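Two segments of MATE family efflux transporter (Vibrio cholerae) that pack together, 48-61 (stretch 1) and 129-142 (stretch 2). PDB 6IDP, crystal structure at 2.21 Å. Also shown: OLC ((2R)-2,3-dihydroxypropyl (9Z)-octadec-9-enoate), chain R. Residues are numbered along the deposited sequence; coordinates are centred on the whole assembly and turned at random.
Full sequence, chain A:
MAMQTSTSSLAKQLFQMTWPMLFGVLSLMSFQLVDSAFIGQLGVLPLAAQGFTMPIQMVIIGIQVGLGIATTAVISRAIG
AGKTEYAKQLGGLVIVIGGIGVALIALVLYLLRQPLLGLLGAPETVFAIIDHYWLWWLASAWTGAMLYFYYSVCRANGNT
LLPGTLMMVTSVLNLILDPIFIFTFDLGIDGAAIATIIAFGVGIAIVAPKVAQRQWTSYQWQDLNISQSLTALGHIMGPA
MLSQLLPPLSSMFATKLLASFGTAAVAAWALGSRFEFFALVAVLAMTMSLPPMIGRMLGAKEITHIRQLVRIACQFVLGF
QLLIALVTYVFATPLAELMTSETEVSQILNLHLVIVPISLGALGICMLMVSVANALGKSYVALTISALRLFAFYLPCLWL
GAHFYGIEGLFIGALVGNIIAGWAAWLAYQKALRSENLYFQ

Stretch 1, residues 48-61: AAQGFTMPIQMVII
Stretch 2 (129-142) IIDHYWLWWLASAW

Both stretches are mainly helical and run in nearly the same direction. Stretch 1 is helix over 48-51, turns at Phe52 and Thr53, where Phe52 N still bonds Ala48 O at 3.0 Å and Thr53 N bonds Gln50 O at 3.0 Å, and is helical again to the end of the stretch. Phe52 has phi/psi -78/-3 and Thr53 -97/-20. Stretch 2 is helix throughout, kinked where the N atoms of Ile129, His132 and Leu135 have no bond to the turn before. Helices 54-61 and 129-142 cross at -23° and approach to 11.2 Å between axes. In register, the CA atoms of Ala49 and Ile130 lie 6.5 Å apart, those of Thr53 and Trp134 8.2 Å, and those of Ile60 and Ala141 7.4 Å. The contact buries 580 Å², both sides summed.

Polar contacts centre on Thr53, which is buried and points toward stretch 2 with chi1 m. Its OG1 donates to Ala49 O at 2.5 Å within its own stretch. The same OG1 accepts a weak hydrogen bond from Trp134 NE1 at 3.4 Å. A hydroxyl suits this place because it can donate and accept at once. Trp134 (chi1 m, chi2 19°) starts sideways, but its indole end comes nearer. Gln50 (chi1 t, chi2 p) starts away from stretch 2, yet its OE1 ends 3.0 Å from Tyr133 OH; Tyr133 points toward stretch 1 with chi1 t.

Aromatic packing centres on Trp137 (chi1 t, chi2 87°), which has 89 Å² covered. Thr53 CG2 sits over one face, 3.7 Å from the centroid of the six-membered ring, in a CH-pi contact. Gln57 CB (chi1 t, chi2 t) meets the ring edge, 3.5 Å from Trp137 CZ2. Ile56 (chi1 t, chi2 p) brings CG2 to 3.6 Å from Trp137 CZ3.

Small apolar contacts lie toward both ends. Ala49 CB touches Ile130 CD1 (chi1 -103°, chi2 p) at 3.6 Å and Ile129 CG2 (chi1 m, chi2 t) at 3.9 Å. Its short side chain fits where the backbones lie close. Ile60 CG2 (chi1 m, chi2 m) meets Ala141 CB at 4.3 Å.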

# COMPACT_ATOMS: atom_id res chain seq x y z
N ALA A 48 19.73 6.63 -12.68
CA ALA A 48 20.02 7.47 -11.52
C ALA A 48 18.87 8.43 -11.31
O ALA A 48 18.35 8.57 -10.20
CB ALA A 48 21.33 8.22 -11.71
N ALA A 49 18.46 9.10 -12.38
CA ALA A 49 17.31 10.00 -12.37
C ALA A 49 16.07 9.31 -11.83
O ALA A 49 15.32 9.88 -11.03
CB ALA A 49 17.05 10.54 -13.76
N GLN A 50 15.85 8.08 -12.27
CA GLN A 50 14.74 7.26 -11.81
C GLN A 50 14.84 6.97 -10.32
O GLN A 50 13.85 7.02 -9.60
CB GLN A 50 14.69 5.94 -12.60
CG GLN A 50 13.74 4.89 -12.05
CD GLN A 50 12.31 5.09 -12.50
OE1 GLN A 50 11.85 6.22 -12.67
NE2 GLN A 50 11.60 3.99 -12.71
N GLY A 51 16.06 6.67 -9.87
CA GLY A 51 16.31 6.35 -8.48
C GLY A 51 16.03 7.51 -7.54
O GLY A 51 15.54 7.31 -6.43
N PHE A 52 16.34 8.72 -7.98
CA PHE A 52 16.07 9.92 -7.19
C PHE A 52 14.60 10.33 -7.25
O PHE A 52 14.19 11.29 -6.60
CB PHE A 52 16.95 11.09 -7.65
CG PHE A 52 18.39 10.98 -7.22
CD1 PHE A 52 18.79 11.43 -5.97
CD2 PHE A 52 19.34 10.43 -8.07
CE1 PHE A 52 20.11 11.34 -5.58
CE2 PHE A 52 20.66 10.34 -7.68
CZ PHE A 52 21.05 10.79 -6.44
N THR A 53 13.81 9.60 -8.04
CA THR A 53 12.39 9.89 -8.17
C THR A 53 11.57 9.00 -7.24
O THR A 53 10.42 9.30 -6.90
CB THR A 53 11.91 9.71 -9.63
OG1 THR A 53 12.86 10.31 -10.52
CG2 THR A 53 10.55 10.36 -9.84
N MET A 54 12.17 7.89 -6.81
CA MET A 54 11.52 6.97 -5.88
C MET A 54 11.09 7.61 -4.55
O MET A 54 9.96 7.38 -4.10
CB MET A 54 12.43 5.77 -5.61
CG MET A 54 12.61 4.83 -6.80
SD MET A 54 11.04 4.34 -7.53
CE MET A 54 11.57 3.09 -8.69
N PRO A 55 11.96 8.42 -3.91
CA PRO A 55 11.51 9.01 -2.64
C PRO A 55 10.35 10.00 -2.80
O PRO A 55 9.47 10.03 -1.94
CB PRO A 55 12.76 9.72 -2.13
CG PRO A 55 13.58 9.98 -3.34
CD PRO A 55 13.35 8.80 -4.22
N ILE A 56 10.35 10.79 -3.87
CA ILE A 56 9.28 11.74 -4.10
C ILE A 56 7.99 10.99 -4.45
O ILE A 56 6.89 11.50 -4.26
CB ILE A 56 9.63 12.76 -5.22
CG1 ILE A 56 8.90 14.08 -4.99
CG2 ILE A 56 9.33 12.20 -6.60
CD1 ILE A 56 9.31 14.79 -3.72
N GLN A 57 8.15 9.76 -4.94
CA GLN A 57 7.01 8.91 -5.27
C GLN A 57 6.35 8.37 -4.01
O GLN A 57 5.12 8.32 -3.92
CB GLN A 57 7.44 7.75 -6.17
CG GLN A 57 6.30 6.87 -6.65
CD GLN A 57 6.79 5.67 -7.43
OE1 GLN A 57 7.56 4.86 -6.91
NE2 GLN A 57 6.36 5.55 -8.68
N MET A 58 7.17 7.97 -3.04
CA MET A 58 6.66 7.44 -1.78
C MET A 58 5.77 8.46 -1.07
O MET A 58 4.76 8.10 -0.47
CB MET A 58 7.81 7.04 -0.85
CG MET A 58 8.62 5.84 -1.33
SD MET A 58 9.66 5.20 -0.01
CE MET A 58 10.46 6.70 0.55
N VAL A 59 6.17 9.72 -1.15
CA VAL A 59 5.40 10.81 -0.55
C VAL A 59 4.03 10.94 -1.20
O VAL A 59 3.02 11.04 -0.50
CB VAL A 59 6.16 12.15 -0.66
CG1 VAL A 59 5.24 13.32 -0.38
CG2 VAL A 59 7.35 12.15 0.28
N ILE A 60 3.99 10.94 -2.53
CA ILE A 60 2.73 11.03 -3.25
C ILE A 60 1.85 9.82 -2.96
O ILE A 60 0.65 9.96 -2.72
CB ILE A 60 2.94 11.13 -4.78
CG1 ILE A 60 3.91 12.26 -5.12
CG2 ILE A 60 1.60 11.33 -5.49
CD1 ILE A 60 3.47 13.61 -4.61
N ILE A 61 2.45 8.64 -2.97
CA ILE A 61 1.73 7.41 -2.71
C ILE A 61 1.19 7.40 -1.28
O ILE A 61 0.03 7.06 -1.05
CB ILE A 61 2.61 6.16 -2.93
CG1 ILE A 61 3.03 6.07 -4.40
CG2 ILE A 61 1.88 4.90 -2.52
CD1 ILE A 61 1.86 6.08 -5.36
N ILE A 129 18.24 15.93 -16.54
CA ILE A 129 17.21 14.96 -16.90
C ILE A 129 15.91 15.20 -16.11
O ILE A 129 14.82 15.08 -16.65
CB ILE A 129 17.69 13.52 -16.67
CG1 ILE A 129 19.00 13.26 -17.43
CG2 ILE A 129 16.63 12.52 -17.10
CD1 ILE A 129 19.50 11.84 -17.34
N ILE A 130 16.05 15.55 -14.83
CA ILE A 130 14.89 15.78 -13.96
C ILE A 130 14.06 16.98 -14.43
O ILE A 130 12.84 17.00 -14.27
CB ILE A 130 15.34 15.98 -12.48
CG1 ILE A 130 15.06 14.72 -11.67
CG2 ILE A 130 14.62 17.15 -11.83
CD1 ILE A 130 15.67 13.47 -12.24
N ASP A 131 14.73 17.97 -15.03
CA ASP A 131 14.06 19.17 -15.53
C ASP A 131 12.89 18.86 -16.46
O ASP A 131 11.88 19.56 -16.46
CB ASP A 131 15.06 20.09 -16.24
CG ASP A 131 15.62 21.17 -15.34
OD1 ASP A 131 14.96 21.51 -14.33
OD2 ASP A 131 16.72 21.68 -15.64
N HIS A 132 13.03 17.81 -17.26
CA HIS A 132 11.96 17.43 -18.17
C HIS A 132 11.26 16.14 -17.74
O HIS A 132 10.08 15.95 -18.04
CB HIS A 132 12.51 17.28 -19.60
CG HIS A 132 13.63 16.30 -19.73
ND1 HIS A 132 13.42 14.96 -19.94
CD2 HIS A 132 14.97 16.47 -19.68
CE1 HIS A 132 14.59 14.34 -20.02
NE2 HIS A 132 15.54 15.24 -19.86
N TYR A 133 11.96 15.26 -17.03
CA TYR A 133 11.37 14.00 -16.61
C TYR A 133 10.25 14.19 -15.58
O TYR A 133 9.21 13.54 -15.67
CB TYR A 133 12.43 13.04 -16.06
CG TYR A 133 11.84 11.73 -15.56
CD1 TYR A 133 11.02 10.97 -16.38
CD2 TYR A 133 12.11 11.27 -14.28
CE1 TYR A 133 10.48 9.78 -15.93
CE2 TYR A 133 11.58 10.07 -13.83
CZ TYR A 133 10.76 9.33 -14.66
OH TYR A 133 10.23 8.15 -14.21
N TRP A 134 10.47 15.08 -14.62
CA TRP A 134 9.48 15.28 -13.56
C TRP A 134 8.21 15.95 -14.07
O TRP A 134 7.15 15.80 -13.47
CB TRP A 134 10.08 16.11 -12.41
CG TRP A 134 10.88 15.29 -11.44
CD1 TRP A 134 11.41 14.06 -11.66
CD2 TRP A 134 11.22 15.64 -10.10
NE1 TRP A 134 12.07 13.62 -10.54
CE2 TRP A 134 11.97 14.58 -9.57
CE3 TRP A 134 10.97 16.76 -9.29
CZ2 TRP A 134 12.47 14.59 -8.27
CZ3 TRP A 134 11.47 16.77 -8.00
CH2 TRP A 134 12.21 15.69 -7.50
N LEU A 135 8.32 16.68 -15.17
CA LEU A 135 7.14 17.24 -15.81
C LEU A 135 6.17 16.13 -16.20
O LEU A 135 5.01 16.12 -15.79
CB LEU A 135 7.52 18.07 -17.04
CG LEU A 135 8.21 19.40 -16.74
CD1 LEU A 135 8.64 20.10 -18.02
CD2 LEU A 135 7.30 20.29 -15.92
N TRP A 136 6.68 15.17 -16.98
CA TRP A 136 5.88 14.02 -17.38
C TRP A 136 5.54 13.13 -16.20
O TRP A 136 4.42 12.63 -16.10
CB TRP A 136 6.62 13.21 -18.45
CG TRP A 136 6.86 13.96 -19.72
CD1 TRP A 136 8.03 14.53 -20.13
CD2 TRP A 136 5.91 14.22 -20.76
NE1 TRP A 136 7.87 15.12 -21.36
CE2 TRP A 136 6.57 14.95 -21.77
CE3 TRP A 136 4.56 13.90 -20.94
CZ2 TRP A 136 5.93 15.36 -22.93
CZ3 TRP A 136 3.92 14.32 -22.10
CH2 TRP A 136 4.61 15.04 -23.08
N TRP A 137 6.50 12.93 -15.30
CA TRP A 137 6.30 11.98 -14.22
C TRP A 137 5.31 12.46 -13.17
O TRP A 137 4.48 11.69 -12.70
CB TRP A 137 7.63 11.64 -13.53
CG TRP A 137 7.43 10.60 -12.49
CD1 TRP A 137 7.44 9.25 -12.66
CD2 TRP A 137 7.14 10.83 -11.10
NE1 TRP A 137 7.18 8.62 -11.47
CE2 TRP A 137 7.00 9.57 -10.50
CE3 TRP A 137 7.00 11.98 -10.32
CZ2 TRP A 137 6.72 9.42 -9.14
CZ3 TRP A 137 6.72 11.83 -8.98
CH2 TRP A 137 6.58 10.56 -8.40
N LEU A 138 5.39 13.74 -12.80
CA LEU A 138 4.43 14.30 -11.84
C LEU A 138 3.03 14.28 -12.43
O LEU A 138 2.04 14.10 -11.71
CB LEU A 138 4.82 15.73 -11.45
CG LEU A 138 5.93 15.84 -10.40
CD1 LEU A 138 6.43 17.27 -10.27
CD2 LEU A 138 5.44 15.32 -9.05
N ALA A 139 2.94 14.45 -13.74
CA ALA A 139 1.66 14.37 -14.45
C ALA A 139 1.09 12.95 -14.36
O ALA A 139 -0.12 12.77 -14.23
CB ALA A 139 1.83 14.78 -15.90
N SER A 140 1.97 11.96 -14.44
CA SER A 140 1.57 10.56 -14.31
C SER A 140 1.18 10.25 -12.87
O SER A 140 0.31 9.42 -12.63
CB SER A 140 2.71 9.64 -14.76
OG SER A 140 3.79 9.68 -13.85
N ALA A 141 1.84 10.91 -11.92
CA ALA A 141 1.53 10.71 -10.51
C ALA A 141 0.14 11.26 -10.19
O ALA A 141 -0.61 10.65 -9.42
CB ALA A 141 2.58 11.38 -9.64
N TRP A 142 -0.20 12.40 -10.78
CA TRP A 142 -1.51 13.01 -10.56
C TRP A 142 -2.61 12.15 -11.16
O TRP A 142 -3.63 11.90 -10.52
CB TRP A 142 -1.56 14.42 -11.16
CG TRP A 142 -2.85 15.13 -10.86
CD1 TRP A 142 -3.11 15.95 -9.80
CD2 TRP A 142 -4.06 15.09 -11.64
NE1 TRP A 142 -4.40 16.42 -9.86
CE2 TRP A 142 -5.00 15.90 -10.98
CE3 TRP A 142 -4.43 14.44 -12.82
CZ2 TRP A 142 -6.30 16.09 -11.47
CZ3 TRP A 142 -5.71 14.62 -13.30
CH2 TRP A 142 -6.63 15.44 -12.63
C18 OLC R . -2.43 18.22 -13.07
C10 OLC R . 3.99 22.69 -12.81
C9 OLC R . 4.45 23.92 -13.11
C17 OLC R . -1.04 17.68 -13.34
C11 OLC R . 4.63 21.45 -13.41
C8 OLC R . 5.61 24.11 -14.07
C16 OLC R . -0.04 18.41 -12.47
C12 OLC R . 4.50 20.29 -12.44
C7 OLC R . 5.93 25.59 -14.18
C15 OLC R . 1.36 18.20 -13.00
C13 OLC R . 3.63 19.21 -13.05
C6 OLC R . 7.37 25.75 -14.63
C14 OLC R . 2.30 19.18 -12.33
C5 OLC R . 8.02 26.89 -13.87